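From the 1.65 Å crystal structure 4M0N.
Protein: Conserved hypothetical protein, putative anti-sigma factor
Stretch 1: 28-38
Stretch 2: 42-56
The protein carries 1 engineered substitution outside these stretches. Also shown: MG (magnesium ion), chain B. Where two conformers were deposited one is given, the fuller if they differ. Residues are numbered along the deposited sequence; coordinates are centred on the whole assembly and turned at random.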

# COMPACT_ATOMS: atom_id res chain seq x y z
N GLY A 28 -6.81 -10.24 5.39
CA GLY A 28 -8.09 -9.99 6.06
C GLY A 28 -8.02 -9.30 7.40
O GLY A 28 -9.04 -9.14 8.07
N GLU A 29 -6.82 -8.86 7.79
CA GLU A 29 -6.59 -8.25 9.10
C GLU A 29 -5.76 -6.98 8.97
O GLU A 29 -5.22 -6.68 7.89
CB GLU A 29 -5.84 -9.23 10.02
CG GLU A 29 -6.65 -10.49 10.33
CD GLU A 29 -6.00 -11.43 11.32
OE1 GLU A 29 -5.33 -10.95 12.27
OE2 GLU A 29 -6.17 -12.65 11.17
N HIS A 30 -5.70 -6.26 10.09
CA HIS A 30 -4.80 -5.11 10.30
C HIS A 30 -4.12 -5.27 11.64
O HIS A 30 -4.55 -6.04 12.52
CB HIS A 30 -5.51 -3.78 10.47
CG HIS A 30 -6.20 -3.26 9.25
ND1 HIS A 30 -7.07 -2.19 9.32
CD2 HIS A 30 -6.18 -3.66 7.96
CE1 HIS A 30 -7.56 -1.96 8.11
NE2 HIS A 30 -7.04 -2.85 7.27
N LYS A 31 -3.10 -4.45 11.84
CA LYS A 31 -2.49 -4.31 13.15
C LYS A 31 -2.10 -2.86 13.31
O LYS A 31 -1.91 -2.10 12.34
CB LYS A 31 -1.27 -5.20 13.34
CG LYS A 31 -1.51 -6.71 13.32
CD LYS A 31 -2.23 -7.29 14.52
CE LYS A 31 -2.38 -8.81 14.35
NZ LYS A 31 -1.05 -9.51 14.16
N GLN A 32 -2.02 -2.45 14.57
CA GLN A 32 -1.58 -1.11 14.90
C GLN A 32 -0.59 -1.31 15.99
O GLN A 32 -0.82 -2.09 16.94
CB GLN A 32 -2.73 -0.18 15.32
CG GLN A 32 -2.28 1.28 15.55
CD GLN A 32 -3.36 2.18 16.13
OE1 GLN A 32 -4.51 2.17 15.68
NE2 GLN A 32 -3.00 2.97 17.14
N VAL A 33 0.53 -0.64 15.87
CA VAL A 33 1.56 -0.73 16.88
C VAL A 33 2.16 0.63 17.16
O VAL A 33 2.27 1.48 16.28
CB VAL A 33 2.66 -1.74 16.49
CG1 VAL A 33 3.43 -1.26 15.29
CG2 VAL A 33 3.61 -2.00 17.65
N THR A 34 2.51 0.84 18.41
CA THR A 34 3.22 2.02 18.77
C THR A 34 4.67 1.63 18.99
O THR A 34 4.99 0.74 19.79
CB THR A 34 2.62 2.67 20.01
OG1 THR A 34 1.25 2.92 19.77
CG2 THR A 34 3.30 3.96 20.31
N LEU A 35 5.56 2.31 18.27
CA LEU A 35 6.98 2.05 18.40
C LEU A 35 7.59 2.69 19.65
O LEU A 35 6.98 3.55 20.28
CB LEU A 35 7.69 2.53 17.13
CG LEU A 35 7.30 1.78 15.87
CD1 LEU A 35 7.98 2.39 14.66
CD2 LEU A 35 7.67 0.30 15.97
N PRO A 36 8.82 2.29 20.01
CA PRO A 36 9.47 2.80 21.23
C PRO A 36 9.64 4.32 21.28
O PRO A 36 9.76 4.88 22.38
CB PRO A 36 10.85 2.14 21.19
CG PRO A 36 10.64 0.89 20.41
CD PRO A 36 9.64 1.25 19.36
N ASP A 37 9.68 4.97 20.12
CA ASP A 37 9.79 6.42 20.06
C ASP A 37 8.42 7.12 20.09
O ASP A 37 8.36 8.34 19.98
CB ASP A 37 10.51 6.83 18.76
CG ASP A 37 9.71 6.50 17.52
OD1 ASP A 37 8.86 5.59 17.62
OD2 ASP A 37 9.90 7.15 16.46
N GLY A 38 7.34 6.34 20.15
CA GLY A 38 5.99 6.92 20.12
C GLY A 38 5.35 7.00 18.74
O GLY A 38 4.21 7.42 18.60
N HIS A 42 0.27 1.79 11.47
CA HIS A 42 -0.86 0.93 11.09
C HIS A 42 -0.39 0.04 9.96
O HIS A 42 0.12 0.55 8.94
CB HIS A 42 -2.00 1.76 10.57
CG HIS A 42 -2.72 2.55 11.60
ND1 HIS A 42 -2.22 3.71 12.14
CD2 HIS A 42 -3.96 2.39 12.13
CE1 HIS A 42 -3.09 4.21 13.00
NE2 HIS A 42 -4.16 3.44 13.00
N LEU A 43 -0.56 -1.28 10.12
CA LEU A 43 -0.09 -2.25 9.14
C LEU A 43 -1.27 -2.89 8.45
O LEU A 43 -2.18 -3.39 9.11
CB LEU A 43 0.74 -3.33 9.82
CG LEU A 43 2.05 -2.86 10.43
CD1 LEU A 43 1.85 -2.37 11.85
CD2 LEU A 43 3.01 -4.03 10.38
N ASN A 44 -1.26 -2.89 7.12
CA ASN A 44 -2.34 -3.46 6.33
C ASN A 44 -2.11 -4.96 6.17
O ASN A 44 -1.02 -5.47 6.45
CB ASN A 44 -2.42 -2.77 4.99
CG ASN A 44 -3.78 -2.91 4.33
OD1 ASN A 44 -4.72 -3.49 4.92
ND2 ASN A 44 -3.91 -2.37 3.12
N ALA A 45 -3.15 -5.65 5.74
CA ALA A 45 -3.15 -7.07 5.48
C ALA A 45 -1.95 -7.50 4.65
O ALA A 45 -1.65 -6.89 3.62
CB ALA A 45 -4.44 -7.42 4.69
N GLY A 46 -1.25 -8.53 5.11
CA GLY A 46 -0.17 -9.10 4.29
C GLY A 46 1.19 -8.52 4.51
O GLY A 46 2.14 -8.80 3.73
N THR A 47 1.30 -7.67 5.52
CA THR A 47 2.51 -6.89 5.77
C THR A 47 3.37 -7.45 6.88
O THR A 47 2.86 -7.99 7.85
CB THR A 47 2.11 -5.47 6.13
OG1 THR A 47 1.31 -4.97 5.05
CG2 THR A 47 3.28 -4.59 6.40
N VAL A 48 4.67 -7.26 6.71
CA VAL A 48 5.67 -7.59 7.73
C VAL A 48 6.49 -6.37 8.04
O VAL A 48 6.88 -5.64 7.10
CB VAL A 48 6.67 -8.64 7.23
CG1 VAL A 48 7.55 -9.10 8.39
CG2 VAL A 48 5.96 -9.80 6.57
N MET A 49 6.74 -6.15 9.33
CA MET A 49 7.61 -5.09 9.78
C MET A 49 8.55 -5.60 10.89
O MET A 49 8.13 -6.33 11.80
CB MET A 49 6.81 -3.85 10.23
CG MET A 49 7.71 -2.73 10.73
SD MET A 49 6.82 -1.21 11.14
CE MET A 49 5.96 -1.69 12.61
N ARG A 50 9.81 -5.18 10.79
CA ARG A 50 10.88 -5.55 11.71
C ARG A 50 11.39 -4.27 12.33
O ARG A 50 11.67 -3.30 11.62
CB ARG A 50 11.98 -6.22 10.84
CG ARG A 50 12.95 -7.20 11.41
CD ARG A 50 13.75 -7.76 10.22
NE ARG A 50 12.88 -8.60 9.38
CZ ARG A 50 12.50 -8.41 8.12
NH1 ARG A 50 12.90 -7.37 7.40
NH2 ARG A 50 11.67 -9.29 7.58
N TYR A 51 11.47 -4.24 13.66
CA TYR A 51 11.91 -3.05 14.39
C TYR A 51 12.58 -3.50 15.66
O TYR A 51 12.34 -4.63 16.12
CB TYR A 51 10.72 -2.12 14.67
CG TYR A 51 9.60 -2.73 15.52
CD1 TYR A 51 8.58 -3.43 14.92
CD2 TYR A 51 9.55 -2.54 16.89
CE1 TYR A 51 7.55 -3.99 15.66
CE2 TYR A 51 8.51 -3.09 17.65
CZ TYR A 51 7.51 -3.80 17.01
OH TYR A 51 6.46 -4.37 17.70
N PRO A 52 13.43 -2.63 16.23
CA PRO A 52 14.15 -2.93 17.46
C PRO A 52 13.28 -2.57 18.68
O PRO A 52 12.49 -1.63 18.63
CB PRO A 52 15.37 -2.03 17.35
CG PRO A 52 14.87 -0.81 16.67
CD PRO A 52 13.71 -1.25 15.78
N THR A 53 13.42 -3.29 19.79
CA THR A 53 12.65 -2.93 20.99
C THR A 53 13.14 -1.58 21.61
O THR A 53 12.44 -0.98 22.42
CB THR A 53 12.62 -4.10 21.99
OG1 THR A 53 13.95 -4.58 22.17
CG2 THR A 53 11.72 -5.24 21.42
N GLU A 54 14.31 -1.12 21.21
CA GLU A 54 14.82 0.21 21.55
C GLU A 54 15.58 0.77 20.34
O GLU A 54 16.32 0.03 19.70
CB GLU A 54 15.77 0.07 22.75
CG GLU A 54 16.35 1.37 23.29
CD GLU A 54 16.92 1.19 24.70
OE1 GLU A 54 16.73 0.10 25.29
OE2 GLU A 54 17.56 2.13 25.22
N PHE A 55 15.41 2.06 20.04
CA PHE A 55 16.15 2.71 18.97
C PHE A 55 17.45 3.23 19.60
O PHE A 55 17.47 4.30 20.21
CB PHE A 55 15.36 3.88 18.36
CG PHE A 55 14.18 3.47 17.52
CD1 PHE A 55 14.36 2.64 16.41
CD2 PHE A 55 12.90 3.96 17.78
CE1 PHE A 55 13.28 2.29 15.60
CE2 PHE A 55 11.82 3.59 16.98
CZ PHE A 55 12.01 2.77 15.91
N THR A 56 18.52 2.45 19.48
CA THR A 56 19.79 2.80 20.14
C THR A 56 20.77 3.55 19.22
O THR A 56 21.76 4.10 19.71
CB THR A 56 20.49 1.55 20.70
OG1 THR A 56 20.71 0.60 19.65
CG2 THR A 56 19.65 0.91 21.80
MG MG B . 2.65 -10.28 2.38
O HOH W 1 4.40 -10.39 3.37
O HOH W 2 3.42 -9.07 0.94
O HOH W 3 1.79 -11.75 3.70
O HOH W 4 3.17 -11.96 1.10
O HOH W 5 0.85 -10.19 1.43

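Two short antiparallel strands join the stretches at one end, and a cluster of apolar side chains joins them at the other. Together they bury 774 Å², both sides summed.

The strand pairing is brief. Lys31 and Leu43 form a hydrogen-bonded pair: Lys31 N donates to Leu43 O at 3.1 Å, and Leu43 N donates to Lys31 O at 2.7 Å, the latter almost straight. Both carbonyls also receive a CA-H...O contact, from His30 CA to Leu43 O and from His42 CA to Lys31 O, each 3.4 Å.

Gln32 and His42 are the next pair, and their side chains share one face of the sheet. Gln32 is extended, with chi1 and chi2 both t. This lays CG over the face of the His42 ring, 3.9 Å from its centroid. His42 takes chi1 m and chi2 77°, which presents the ring face to that methylene. Gln32 OE1 lies 3.0 Å from His42 NE2, but the angle is too poor for a hydrogen bond.

Lys31 and Leu43 lie on the other face, with their CB atoms 4.5 Å apart. The m, m start of the lysine chain leads its end away, and NZ bonds elsewhere in the structure. Leu43 stays buried, and its CD1 meets Val33 CG1 at 3.9 Å.

Val33 points toward stretch 2. With chi1 p, its two methyls reach different partners: CG1 is 3.7 Å from Met49 CE, and CG2 is 3.7 Å from Tyr51 OH. Met49 is extended through chi1 and chi2, then turns at chi3 (71°, p). Its flexible chain brings CE within 4.3 Å of Leu35 CD2 as well.

Leu35 has the common m, t rotamer. CD2 sits over the face of the Tyr51 ring, 3.7 Å from the centroid, while CD1 approaches the edge of Phe55, 4.2 Å from CZ. Tyr51 adopts chi1 p and chi2 -88°, a pose that offers its ring face to the leucine methyl.

Leu35 to Gly38 form a type I turn, closed by Gly38 N to Leu35 O at 2.8 Å. Pro36, with phi -57°, suits its second position. Its ring packs on stretch 2, with CG 3.3 Å from Thr53 O and CD 4.0 Å from Phe55 CE2. Asp37 OD1 lies near the plane of the Phe55 ring, 3.6 Å from CE2, at the positively polarised ring edge. Gly38 has phi 93°, where a CB would jam against the preceding carbonyl.

Beyond the strands, Gly28 N touches Ala45 CB at 3.7 Å.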